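Local coordinates for enoyl-CoA hydratase/isomerase (Pseudomonas aeruginosa, PDB 3LAO), which probably hydrates the double bond of an enoyl-CoA thioester, perhaps that of a steroid side chain, as a homotrimeric member of the crotonase family, at residues R16-H21 with E55-A60; D43-M48 with R88-G93; G49-S54 with R104-V109; G120-L125 with T154-R159. All blocks are in the same frame, centred on the assembly; numbering follows the deposited sequence.

Contact 1 (R16-H21 with E55-A60)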
loop_
_atom_site.group_PDB
_atom_site.type_symbol
_atom_site.label_atom_id
_atom_site.label_comp_id
_atom_site.label_asym_id
_atom_site.label_seq_id
_atom_site.Cartn_x
_atom_site.Cartn_y
_atom_site.Cartn_z
ATOM N N ARG B 16 31.952 8.341 -9.452
ATOM C CA ARG B 16 31.784 6.901 -9.337
ATOM C C ARG B 16 32.911 6.327 -8.505
ATOM O O ARG B 16 34.064 6.696 -8.697
ATOM C CB ARG B 16 31.823 6.249 -10.711
ATOM C CG ARG B 16 30.729 6.685 -11.688
ATOM C CD ARG B 16 31.247 6.387 -13.023
ATOM N NE ARG B 16 30.285 6.255 -14.094
ATOM C CZ ARG B 16 29.870 7.257 -14.856
ATOM N NH1 ARG B 16 30.298 8.514 -14.606
ATOM N NH2 ARG B 16 29.015 7.003 -15.858
ATOM N N GLU B 17 32.588 5.429 -7.583
ATOM C CA GLU B 17 33.629 4.753 -6.817
ATOM C C GLU B 17 33.226 3.341 -6.424
ATOM O O GLU B 17 32.115 3.106 -5.963
ATOM C CB GLU B 17 34.037 5.554 -5.578
ATOM C CG GLU B 17 34.931 4.758 -4.607
ATOM C CD GLU B 17 35.060 5.386 -3.190
ATOM O OE1 GLU B 17 34.551 6.526 -2.982
ATOM O OE2 GLU B 17 35.665 4.721 -2.293
ATOM N N GLN B 18 34.134 2.403 -6.645
ATOM C CA GLN B 18 33.963 1.042 -6.175
ATOM C C GLN B 18 34.608 1.010 -4.827
ATOM O O GLN B 18 35.767 1.402 -4.683
ATOM C CB GLN B 18 34.671 0.066 -7.119
ATOM C CG GLN B 18 34.377 -1.399 -6.872
ATOM C CD GLN B 18 33.003 -1.789 -7.377
ATOM O OE1 GLN B 18 32.700 -1.555 -8.556
ATOM N NE2 GLN B 18 32.144 -2.361 -6.483
ATOM N N ARG B 19 33.852 0.596 -3.823
ATOM C CA ARG B 19 34.410 0.420 -2.501
ATOM C C ARG B 19 34.023 -0.963 -1.925
ATOM O O ARG B 19 32.973 -1.131 -1.301
ATOM C CB ARG B 19 33.974 1.579 -1.621
ATOM C CG ARG B 19 34.715 1.644 -0.322
ATOM C CD ARG B 19 34.123 2.685 0.596
ATOM N NE ARG B 19 34.274 4.013 0.020
ATOM C CZ ARG B 19 33.879 5.130 0.625
ATOM N NH1 ARG B 19 33.313 5.075 1.830
ATOM N NH2 ARG B 19 34.035 6.305 0.024
ATOM N N GLY B 20 34.890 -1.955 -2.138
ATOM C CA GLY B 20 34.534 -3.340 -1.912
ATOM C C GLY B 20 33.349 -3.738 -2.762
ATOM O O GLY B 20 33.365 -3.529 -3.984
ATOM N N HIS B 21 32.309 -4.289 -2.131
ATOM C CA HIS B 21 31.110 -4.654 -2.875
ATOM C C HIS B 21 30.147 -3.460 -3.064
ATOM O O HIS B 21 29.035 -3.621 -3.598
ATOM C CB HIS B 21 30.386 -5.857 -2.197
ATOM C CG HIS B 21 31.177 -7.123 -2.236
ATOM N ND1 HIS B 21 31.422 -7.888 -1.111
ATOM C CD2 HIS B 21 31.826 -7.738 -3.257
ATOM C CE1 HIS B 21 32.173 -8.927 -1.446
ATOM N NE2 HIS B 21 32.431 -8.859 -2.742
ATOM N N GLU B 55 29.768 -7.078 -11.908
ATOM C CA GLU B 55 29.730 -8.365 -11.250
ATOM C C GLU B 55 29.851 -8.367 -9.740
ATOM O O GLU B 55 29.185 -9.151 -9.087
ATOM C CB GLU B 55 30.867 -9.212 -11.818
ATOM C CG GLU B 55 30.735 -9.491 -13.305
ATOM C CD GLU B 55 29.513 -10.345 -13.625
ATOM O OE1 GLU B 55 28.381 -9.956 -13.244
ATOM O OE2 GLU B 55 29.688 -11.407 -14.260
ATOM N N GLU B 56 30.733 -7.529 -9.202
ATOM C CA GLU B 56 31.084 -7.552 -7.788
ATOM C C GLU B 56 30.469 -6.409 -7.000
ATOM O O GLU B 56 30.756 -6.229 -5.817
ATOM C CB GLU B 56 32.604 -7.506 -7.603
ATOM C CG GLU B 56 33.412 -7.496 -8.901
ATOM C CD GLU B 56 33.618 -6.098 -9.485
ATOM O OE1 GLU B 56 33.534 -5.956 -10.730
ATOM O OE2 GLU B 56 33.878 -5.150 -8.704
ATOM N N SER B 57 29.647 -5.599 -7.634
ATOM C CA SER B 57 28.954 -4.604 -6.853
ATOM C C SER B 57 27.686 -5.294 -6.386
ATOM O O SER B 57 26.999 -5.941 -7.166
ATOM C CB SER B 57 28.645 -3.385 -7.708
ATOM O OG SER B 57 29.848 -2.807 -8.214
ATOM N N ARG B 58 27.410 -5.200 -5.100
ATOM C CA ARG B 58 26.263 -5.858 -4.538
ATOM C C ARG B 58 25.239 -4.868 -4.108
ATOM O O ARG B 58 24.088 -5.225 -3.900
ATOM C CB ARG B 58 26.655 -6.702 -3.339
ATOM C CG ARG B 58 27.363 -7.954 -3.748
ATOM C CD ARG B 58 27.900 -8.659 -2.509
ATOM N NE ARG B 58 28.769 -9.789 -2.824
ATOM C CZ ARG B 58 28.807 -10.905 -2.098
ATOM N NH1 ARG B 58 28.009 -11.037 -1.037
ATOM N NH2 ARG B 58 29.629 -11.895 -2.432
ATOM N N CYS B 59 25.649 -3.618 -3.985
ATOM C CA CYS B 59 24.717 -2.569 -3.653
ATOM C C CYS B 59 25.276 -1.209 -4.130
ATOM O O CYS B 59 26.487 -0.946 -4.118
ATOM C CB CYS B 59 24.502 -2.570 -2.151
ATOM S SG CYS B 59 23.122 -1.545 -1.551
ATOM N N ALA B 60 24.388 -0.351 -4.585
ATOM C CA ALA B 60 24.800 0.955 -5.043
ATOM C C ALA B 60 24.378 1.985 -3.986
ATOM O O ALA B 60 23.292 1.875 -3.408
ATOM C CB ALA B 60 24.129 1.230 -6.366
#
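Arg-58 lays its guanidinium over one face of the His-21 imidazole at one end of the strands of the crotonase-fold sheet, where the turn after strand 14-19 meets the start of strand 59-64. The two side chains run side by side, with centres 4.1 Å apart and planes 25° from parallel. NE sits over the middle of the ring, and CD makes a CH-pi contact with the same face. Arginine suits the place because its flat end can stack while NH1 bonds to the carbonyl of Ala-208. Beside the stack, in the backbone, His-21 O receives Arg-58 N at 2.7 Å in a nearly straight bond, and Cys-59 N adds a weak one. Gly-20, whose positive phi favours glycine, makes the turn.

Gln-18 reaches across with CG anti to its backbone N (chi1 -170°). Its NE2 donates to Ser-57 OG at 2.9 Å, with the oxygen in the amide plane, and also to Gly-20 O at 3.0 Å, tying the turn and the loop before strand 59-64 to strand 14-19. Ser-57 OG is in turn bonded to Ser-54 OG, a second-shell link toward helix 38-53. At the imidazole edge, in the ring plane, Glu-56 O lies 3.2 Å from His-21 CD2.

Contact 2 (D43-M48 with R88-G93)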
loop_
_atom_site.group_PDB
_atom_site.type_symbol
_atom_site.label_atom_id
_atom_site.label_comp_id
_atom_site.label_asym_id
_atom_site.label_seq_id
_atom_site.Cartn_x
_atom_site.Cartn_y
_atom_site.Cartn_z
ATOM N N ASP B 43 24.711 10.969 -17.467
ATOM C CA ASP B 43 25.817 10.435 -16.714
ATOM C C ASP B 43 25.356 9.547 -15.527
ATOM O O ASP B 43 25.918 8.483 -15.314
ATOM C CB ASP B 43 26.776 11.547 -16.293
ATOM C CG ASP B 43 28.151 11.013 -15.953
ATOM O OD1 ASP B 43 28.595 10.011 -16.576
ATOM O OD2 ASP B 43 28.785 11.589 -15.073
ATOM N N LEU B 44 24.340 9.990 -14.788
ATOM C CA LEU B 44 23.694 9.187 -13.756
ATOM C C LEU B 44 23.131 7.834 -14.326
ATOM O O LEU B 44 23.378 6.774 -13.761
ATOM C CB LEU B 44 22.603 9.995 -12.991
ATOM C CG LEU B 44 21.731 9.219 -11.947
ATOM C CD1 LEU B 44 22.603 8.543 -10.892
ATOM C CD2 LEU B 44 20.701 10.076 -11.227
ATOM N N ALA B 45 22.395 7.875 -15.432
ATOM C CA ALA B 45 21.922 6.653 -16.068
ATOM C C ALA B 45 23.065 5.732 -16.503
ATOM O O ALA B 45 22.951 4.513 -16.355
ATOM C CB ALA B 45 21.028 6.959 -17.239
ATOM N N LEU B 46 24.170 6.305 -16.999
ATOM C CA LEU B 46 25.368 5.501 -17.332
ATOM C C LEU B 46 26.054 4.873 -16.124
ATOM O O LEU B 46 26.513 3.741 -16.194
ATOM C CB LEU B 46 26.385 6.296 -18.147
ATOM C CG LEU B 46 26.017 6.483 -19.620
ATOM C CD1 LEU B 46 27.066 7.329 -20.337
ATOM C CD2 LEU B 46 25.824 5.159 -20.356
ATOM N N ALA B 47 26.153 5.637 -15.037
ATOM C CA ALA B 47 26.628 5.137 -13.756
ATOM C C ALA B 47 25.748 3.972 -13.242
ATOM O O ALA B 47 26.274 2.982 -12.738
ATOM C CB ALA B 47 26.664 6.261 -12.730
HETATM N N MSE B 48 24.427 4.080 -13.367
HETATM C CA MSE B 48 23.583 2.949 -12.974
HETATM C C MSE B 48 23.784 1.733 -13.880
HETATM O O MSE B 48 23.904 0.622 -13.396
HETATM C CB MSE B 48 22.109 3.320 -12.920
HETATM C CG MSE B 48 21.444 2.704 -11.710
HETATM SE SE MSE B 48 21.932 3.662 -10.081
HETATM C CE MSE B 48 20.654 5.145 -10.193
ATOM N N ARG B 88 15.225 10.437 -23.855
ATOM C CA ARG B 88 15.917 9.171 -24.071
ATOM C C ARG B 88 17.219 9.110 -23.268
ATOM O O ARG B 88 17.973 10.078 -23.193
ATOM C CB ARG B 88 16.252 8.987 -25.544
ATOM C CG ARG B 88 15.154 9.380 -26.487
ATOM C CD ARG B 88 13.935 8.536 -26.268
ATOM N NE ARG B 88 12.736 9.283 -26.630
ATOM C CZ ARG B 88 12.018 9.076 -27.731
ATOM N NH1 ARG B 88 10.939 9.819 -27.967
ATOM N NH2 ARG B 88 12.372 8.122 -28.587
ATOM N N TYR B 89 17.463 7.949 -22.680
ATOM C CA TYR B 89 18.704 7.637 -22.003
ATOM C C TYR B 89 19.682 6.968 -22.959
ATOM O O TYR B 89 19.314 6.447 -23.991
ATOM C CB TYR B 89 18.422 6.725 -20.802
ATOM C CG TYR B 89 17.642 7.445 -19.734
ATOM C CD1 TYR B 89 16.269 7.313 -19.646
ATOM C CD2 TYR B 89 18.293 8.317 -18.849
ATOM C CE1 TYR B 89 15.559 8.028 -18.688
ATOM C CE2 TYR B 89 17.593 9.024 -17.880
ATOM C CZ TYR B 89 16.236 8.877 -17.805
ATOM O OH TYR B 89 15.555 9.583 -16.840
ATOM N N PRO B 90 20.949 6.995 -22.613
ATOM C CA PRO B 90 21.973 6.447 -23.494
ATOM C C PRO B 90 21.818 4.945 -23.542
ATOM O O PRO B 90 21.301 4.445 -22.533
ATOM C CB PRO B 90 23.256 6.751 -22.727
ATOM C CG PRO B 90 22.899 7.836 -21.762
ATOM C CD PRO B 90 21.500 7.595 -21.388
ATOM N N ASP B 91 22.298 4.263 -24.601
ATOM C CA ASP B 91 22.336 2.798 -24.623
ATOM C C ASP B 91 23.079 2.260 -23.410
ATOM O O ASP B 91 24.062 2.822 -22.962
ATOM C CB ASP B 91 22.963 2.242 -25.912
ATOM C CG ASP B 91 22.171 2.593 -27.128
ATOM O OD1 ASP B 91 21.265 3.436 -26.966
ATOM O OD2 ASP B 91 22.445 2.065 -28.238
ATOM N N GLY B 92 22.614 1.176 -22.845
ATOM C CA GLY B 92 23.285 0.751 -21.633
ATOM C C GLY B 92 23.339 1.792 -20.513
ATOM O O GLY B 92 24.215 1.744 -19.655
ATOM N N GLY B 93 22.412 2.745 -20.522
ATOM C CA GLY B 93 22.094 3.468 -19.306
ATOM C C GLY B 93 20.877 2.786 -18.716
ATOM O O GLY B 93 20.149 2.123 -19.433
#
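Ala-45 and Leu-46, neighbours on helix 38-53, meet the loop 88-93 mainly through apolar contacts. Ala-45 CB approaches the Tyr-89 ring obliquely and comes within 3.5 Å of CD2, with CE2 the next ring atom; Pro-90 CD lies farther off, at 4.2 Å from the same methyl. Alanine fits because a single methyl lets the loop come close to the helix. Leu-46 carries the other half of the packing. Its CD2 methyl rests 3.8 Å from Pro-90 CB, while its CG faces Pro-90 CG, and the two side chains cross obliquely. The branched leucine end thus lies against a rigid pyrrolidine ring and also touches the carbonyl oxygens of Asp-91 and Gly-92.

Backbone contacts form the second group. Pro-90 to Gly-93 is a type II turn, closed by Gly-93 N bonding to Pro-90 O at 2.9 Å. Gly-92, with phi 56°, takes the third position, where glycine is favoured. Gly-93 CA then comes 3.2 Å from Ala-45 O in a CA-H...O contact. Glycine suits this spot because Ala-45 CB and Pro-90 O both stand close to its CA. Just beyond the turn, Val-94 shares a backbone hydrogen bond with Ala-45, and the Phe-87 ring meets Tyr-89 edge to face.

Within the two segments, then, this loop between helix 75-78 and strand 108-112 is held by the apolar fit and the CA-H...O contact. Such a contact depends on close matching of shape, while the directional bond to the helix comes one residue later, at Val-94.

Contact 3 (G49-S54 with R104-V109)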
loop_
_atom_site.group_PDB
_atom_site.type_symbol
_atom_site.label_atom_id
_atom_site.label_comp_id
_atom_site.label_asym_id
_atom_site.label_seq_id
_atom_site.Cartn_x
_atom_site.Cartn_y
_atom_site.Cartn_z
ATOM N N GLY B 49 23.828 1.956 -15.191
ATOM C CA GLY B 49 24.088 0.878 -16.133
ATOM C C GLY B 49 25.379 0.153 -15.773
ATOM O O GLY B 49 25.468 -1.069 -15.802
ATOM N N GLU B 50 26.392 0.909 -15.399
ATOM C CA GLU B 50 27.658 0.297 -15.081
ATOM C C GLU B 50 27.613 -0.512 -13.752
ATOM O O GLU B 50 28.244 -1.580 -13.641
ATOM C CB GLU B 50 28.782 1.350 -15.112
ATOM C CG GLU B 50 29.911 1.108 -14.084
ATOM C CD GLU B 50 30.992 2.238 -14.041
ATOM O OE1 GLU B 50 30.650 3.444 -14.285
ATOM O OE2 GLU B 50 32.181 1.890 -13.753
ATOM N N TYR B 51 26.884 -0.004 -12.759
ATOM C CA TYR B 51 26.572 -0.768 -11.548
ATOM C C TYR B 51 25.883 -2.094 -11.918
ATOM O O TYR B 51 26.293 -3.149 -11.471
ATOM C CB TYR B 51 25.668 0.039 -10.604
ATOM C CG TYR B 51 25.013 -0.764 -9.451
ATOM C CD1 TYR B 51 25.788 -1.455 -8.543
ATOM C CD2 TYR B 51 23.623 -0.751 -9.259
ATOM C CE1 TYR B 51 25.209 -2.181 -7.496
ATOM C CE2 TYR B 51 23.033 -1.449 -8.223
ATOM C CZ TYR B 51 23.837 -2.167 -7.342
ATOM O OH TYR B 51 23.279 -2.857 -6.309
ATOM N N GLU B 52 24.839 -2.036 -12.738
ATOM C CA GLU B 52 24.176 -3.255 -13.194
ATOM C C GLU B 52 25.141 -4.294 -13.781
ATOM O O GLU B 52 24.971 -5.504 -13.597
ATOM C CB GLU B 52 23.109 -2.941 -14.234
ATOM C CG GLU B 52 21.871 -2.257 -13.672
ATOM C CD GLU B 52 21.016 -3.215 -12.866
ATOM O OE1 GLU B 52 20.656 -2.851 -11.716
ATOM O OE2 GLU B 52 20.729 -4.331 -13.389
ATOM N N ARG B 53 26.144 -3.838 -14.511
ATOM C CA ARG B 53 27.030 -4.780 -15.200
ATOM C C ARG B 53 28.261 -5.135 -14.387
ATOM O O ARG B 53 29.052 -5.945 -14.822
ATOM C CB ARG B 53 27.447 -4.234 -16.569
ATOM C CG ARG B 53 26.397 -4.451 -17.636
ATOM C CD ARG B 53 26.777 -3.736 -18.907
ATOM N NE ARG B 53 26.026 -2.497 -19.052
ATOM C CZ ARG B 53 26.531 -1.292 -18.875
ATOM N NH1 ARG B 53 25.752 -0.245 -19.053
ATOM N NH2 ARG B 53 27.809 -1.146 -18.538
ATOM N N SER B 54 28.414 -4.494 -13.228
ATOM C CA SER B 54 29.522 -4.715 -12.297
ATOM C C SER B 54 29.263 -5.954 -11.421
ATOM O O SER B 54 28.643 -5.893 -10.359
ATOM C CB SER B 54 29.668 -3.505 -11.410
ATOM O OG SER B 54 30.807 -3.584 -10.590
ATOM N N ARG B 104 16.458 -1.474 -13.012
ATOM C CA ARG B 104 17.549 -2.056 -12.245
ATOM C C ARG B 104 17.132 -3.424 -11.723
ATOM O O ARG B 104 15.954 -3.794 -11.713
ATOM C CB ARG B 104 17.968 -1.161 -11.073
ATOM C CG ARG B 104 16.921 -1.014 -9.973
ATOM C CD ARG B 104 17.376 0.006 -8.887
ATOM N NE ARG B 104 16.247 0.297 -8.013
ATOM C CZ ARG B 104 16.000 -0.347 -6.868
ATOM N NH1 ARG B 104 16.837 -1.297 -6.455
ATOM N NH2 ARG B 104 14.932 -0.034 -6.121
ATOM N N SER B 105 18.104 -4.192 -11.280
ATOM C CA SER B 105 17.785 -5.489 -10.742
ATOM C C SER B 105 18.634 -5.778 -9.514
ATOM O O SER B 105 18.619 -6.878 -9.019
ATOM C CB SER B 105 18.024 -6.535 -11.829
ATOM O OG SER B 105 19.369 -6.506 -12.228
ATOM N N LYS B 106 19.409 -4.793 -9.072
ATOM C CA LYS B 106 20.207 -4.867 -7.858
ATOM C C LYS B 106 19.831 -3.698 -6.943
ATOM O O LYS B 106 19.138 -2.788 -7.363
ATOM C CB LYS B 106 21.686 -4.813 -8.194
ATOM C CG LYS B 106 22.147 -5.986 -8.997
ATOM C CD LYS B 106 23.674 -6.096 -8.927
ATOM C CE LYS B 106 24.366 -5.454 -10.108
ATOM N NZ LYS B 106 25.835 -5.442 -9.816
ATOM N N PRO B 107 20.250 -3.757 -5.674
ATOM C CA PRO B 107 19.717 -2.832 -4.665
ATOM C C PRO B 107 20.258 -1.437 -4.758
ATOM O O PRO B 107 21.381 -1.258 -5.132
ATOM C CB PRO B 107 20.168 -3.462 -3.328
ATOM C CG PRO B 107 20.321 -4.899 -3.653
ATOM C CD PRO B 107 20.868 -4.943 -5.055
ATOM N N LEU B 108 19.464 -0.449 -4.386
ATOM C CA LEU B 108 19.957 0.915 -4.349
ATOM C C LEU B 108 19.583 1.558 -3.029
ATOM O O LEU B 108 18.458 1.445 -2.566
ATOM C CB LEU B 108 19.370 1.703 -5.512
ATOM C CG LEU B 108 19.608 3.212 -5.526
ATOM C CD1 LEU B 108 21.025 3.470 -5.818
ATOM C CD2 LEU B 108 18.771 3.720 -6.643
ATOM N N VAL B 109 20.548 2.205 -2.408
ATOM C CA VAL B 109 20.338 2.892 -1.163
ATOM C C VAL B 109 20.623 4.349 -1.484
ATOM O O VAL B 109 21.539 4.647 -2.250
ATOM C CB VAL B 109 21.342 2.425 -0.101
ATOM C CG1 VAL B 109 21.383 3.422 1.076
ATOM C CG2 VAL B 109 21.010 1.028 0.364
#
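Tyr-51 O, near the end of helix 38-53, accepts two donors from opposite faces of its carbonyl plane: Ser-54 N, and Lys-106 NZ at 2.9 Å. Lysine suits this place because its long chain, bent at chi3 (-96°) to put CE over one face of the Tyr-51 ring, offset toward the rim, ends in an ammonium group that reaches the carbonyls at the helix end. NZ probably also bonds to Ser-57 O, and it makes an off-centre cation-pi contact 4.5 Å from the Tyr-51 ring centroid. Tyr-51 itself, with CG anti to its backbone N (chi1 167°), extends its OH to Pro-107 O at 2.7 Å, a weak bond.

Glu-52 grips the loop with both carboxylate oxygens. Ser-105 OG donates to the syn lone pair of OE2 at 2.8 Å, and Ser-105 N reaches OE1 at 2.9 Å from 29° out of the carboxylate plane. Serine is apt because its backbone and hydroxyl serve one carboxylate together.

Arg-104 turns its guanidinium away to Asp-128. The contact joins the end of helix 38-53 to the lead-in of strand 108-112, with Tyr-51 resting on Ala-60 of strand 59-64 and Pro-107 packed against helices 196-209 and 212-222.

Contact 4 (G120-L125 with T154-R159)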
loop_
_atom_site.group_PDB
_atom_site.type_symbol
_atom_site.label_atom_id
_atom_site.label_comp_id
_atom_site.label_asym_id
_atom_site.label_seq_id
_atom_site.Cartn_x
_atom_site.Cartn_y
_atom_site.Cartn_z
ATOM N N GLY B 120 13.915 14.962 -7.207
ATOM C CA GLY B 120 14.699 14.282 -6.194
ATOM C C GLY B 120 13.856 13.372 -5.322
ATOM O O GLY B 120 14.277 12.270 -4.969
ATOM N N ILE B 121 12.660 13.835 -4.975
ATOM C CA ILE B 121 11.666 12.984 -4.332
ATOM C C ILE B 121 11.502 11.666 -5.082
ATOM O O ILE B 121 11.675 10.589 -4.510
ATOM C CB ILE B 121 10.298 13.684 -4.239
ATOM C CG1 ILE B 121 10.392 14.923 -3.346
ATOM C CG2 ILE B 121 9.241 12.723 -3.716
ATOM C CD1 ILE B 121 9.106 15.715 -3.262
ATOM N N GLU B 122 11.166 11.757 -6.364
ATOM C CA GLU B 122 10.883 10.575 -7.169
ATOM C C GLU B 122 12.128 9.724 -7.276
ATOM O O GLU B 122 12.064 8.504 -7.323
ATOM C CB GLU B 122 10.386 10.966 -8.561
ATOM C CG GLU B 122 9.026 10.300 -8.937
ATOM C CD GLU B 122 9.193 8.851 -9.509
ATOM O OE1 GLU B 122 9.158 7.872 -8.717
ATOM O OE2 GLU B 122 9.345 8.688 -10.751
ATOM N N LEU B 123 13.277 10.380 -7.272
ATOM C CA LEU B 123 14.525 9.673 -7.406
ATOM C C LEU B 123 14.708 8.877 -6.125
ATOM O O LEU B 123 15.084 7.710 -6.144
ATOM C CB LEU B 123 15.641 10.680 -7.585
ATOM C CG LEU B 123 17.023 10.200 -7.972
ATOM C CD1 LEU B 123 16.938 9.333 -9.223
ATOM C CD2 LEU B 123 17.897 11.431 -8.193
HETATM N N MSE B 124 14.377 9.514 -5.011
HETATM C CA MSE B 124 14.478 8.874 -3.722
HETATM C C MSE B 124 13.535 7.681 -3.547
HETATM O O MSE B 124 13.889 6.694 -2.904
HETATM C CB MSE B 124 14.196 9.902 -2.650
HETATM C CG MSE B 124 14.526 9.431 -1.291
HETATM SE SE MSE B 124 13.974 10.765 -0.016
HETATM C CE MSE B 124 12.046 10.625 -0.208
ATOM N N LEU B 125 12.338 7.755 -4.115
ATOM C CA LEU B 125 11.353 6.679 -3.922
ATOM C C LEU B 125 11.608 5.485 -4.837
ATOM O O LEU B 125 10.918 4.493 -4.759
ATOM C CB LEU B 125 9.939 7.173 -4.175
ATOM C CG LEU B 125 9.437 8.292 -3.272
ATOM C CD1 LEU B 125 8.131 8.885 -3.829
ATOM C CD2 LEU B 125 9.272 7.733 -1.865
ATOM N N THR B 154 4.504 10.260 -9.270
ATOM C CA THR B 154 4.391 8.849 -9.538
ATOM C C THR B 154 3.356 8.211 -8.670
ATOM O O THR B 154 2.758 8.861 -7.833
ATOM C CB THR B 154 5.713 8.155 -9.227
ATOM O OG1 THR B 154 6.492 9.006 -8.366
ATOM C CG2 THR B 154 6.456 7.873 -10.519
ATOM N N VAL B 155 3.180 6.913 -8.865
ATOM C CA VAL B 155 2.352 6.105 -7.995
ATOM C C VAL B 155 3.084 5.726 -6.710
ATOM O O VAL B 155 2.449 5.300 -5.725
ATOM C CB VAL B 155 2.008 4.820 -8.687
ATOM C CG1 VAL B 155 0.547 4.470 -8.429
ATOM C CG2 VAL B 155 2.310 4.992 -10.159
ATOM N N ARG B 156 4.412 5.857 -6.733
ATOM C CA ARG B 156 5.231 5.469 -5.597
ATOM C C ARG B 156 4.860 6.298 -4.376
ATOM O O ARG B 156 4.704 5.765 -3.267
ATOM C CB ARG B 156 6.722 5.571 -5.930
ATOM C CG ARG B 156 7.065 4.727 -7.149
ATOM C CD ARG B 156 8.446 4.075 -7.088
ATOM N NE ARG B 156 8.683 3.308 -8.311
ATOM C CZ ARG B 156 9.433 3.700 -9.342
ATOM N NH1 ARG B 156 10.088 4.877 -9.312
ATOM N NH2 ARG B 156 9.520 2.905 -10.413
ATOM N N PHE B 157 4.682 7.598 -4.586
ATOM C CA PHE B 157 4.302 8.479 -3.498
ATOM C C PHE B 157 2.991 7.975 -2.806
ATOM O O PHE B 157 2.986 7.727 -1.589
ATOM C CB PHE B 157 4.196 9.904 -4.028
ATOM C CG PHE B 157 4.350 10.966 -2.967
ATOM C CD1 PHE B 157 3.960 10.725 -1.661
ATOM C CD2 PHE B 157 4.850 12.214 -3.292
ATOM C CE1 PHE B 157 4.071 11.693 -0.699
ATOM C CE2 PHE B 157 4.958 13.199 -2.333
ATOM C CZ PHE B 157 4.556 12.936 -1.030
ATOM N N PRO B 158 1.896 7.763 -3.579
ATOM C CA PRO B 158 0.670 7.268 -2.924
ATOM C C PRO B 158 0.822 5.875 -2.326
ATOM O O PRO B 158 0.230 5.645 -1.276
ATOM C CB PRO B 158 -0.372 7.244 -4.049
ATOM C CG PRO B 158 0.170 8.170 -5.121
ATOM C CD PRO B 158 1.652 8.263 -4.957
ATOM N N ARG B 159 1.576 4.977 -2.971
ATOM C CA ARG B 159 1.901 3.657 -2.402
ATOM C C ARG B 159 2.581 3.795 -1.061
ATOM O O ARG B 159 2.168 3.151 -0.113
ATOM C CB ARG B 159 2.779 2.815 -3.335
ATOM C CG ARG B 159 2.120 2.475 -4.648
ATOM C CD ARG B 159 0.728 1.891 -4.419
ATOM N NE ARG B 159 0.040 1.612 -5.676
ATOM C CZ ARG B 159 -1.177 2.050 -5.980
ATOM N NH1 ARG B 159 -1.697 1.743 -7.156
ATOM N NH2 ARG B 159 -1.875 2.792 -5.117
#
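Glu-122 and Arg-156 form a buried salt bridge between helices 119-125 and 156-161, with OE1 and NH1 3.2 Å apart. The hydrogen bond within it is weak, its angle at the hydrogen only 121°, and the side chains cross at about a right angle with their planes 36° apart. The strongest partner of the guanidinium lies elsewhere: NE forms a salt bridge with Asp-227, while NH1 also donates to Trp-97 O and NH2 to Gly-98 O. Arginine suits this place because its three nitrogens can serve several acceptors in a buried setting. The Arg-156 chain bends at chi2 (-145°), and CD lies 3.4 Å from Leu-125 O.

Thr-154 meets Glu-122 tip to tip, but OG1 is modelled implausibly close to the carbon CG, at 2.9 Å, and Thr-154 is poorly ordered, so the details of this pair are doubtful.

Apolar groups complete the contact. Leu-125 CD1 lies 4.1 Å from Phe-157 CB, Leu-125 CB packs on Arg-156 CB, and Ile-121 CG2 touches the Phe-157 ring at CD2. Branched aliphatic chains suit these buried positions beside Phe-157, and Phe-176 touches both Ile-121 and Phe-157.

Val-155 packs on Gly-225 of a second subunit, placing the contact beside the trimer interface. In crotonases the helix corresponding to 119-125 borders the acyl-CoA pocket, so Glu-122 and its arginine partner probably lie close to that site in this relative too.

How the contacts relate
Contacts 1, 2 and 3 form a connected group around helix 38-53. The centre of contact 4 lies about 19 Å from that of contact 3 and about 25 Å from that of contact 1, yet its nearest atoms come within about 4 Å of contact 2 without touching. Contacts 2 and 3 use successive parts of the helix, with centres about 12 Å apart. Contacts 1 and 3, about 9 Å apart, reach neighbouring strands 59-64 and 108-112 of one sheet. Arg-16 bridges the group through salt bridges to Asp-43 and Glu-50. Along the chain the segments of contacts 1 to 3 alternate, so their connections interlock; contact 4 follows them and lies beside a neighbouring subunit of the trimer.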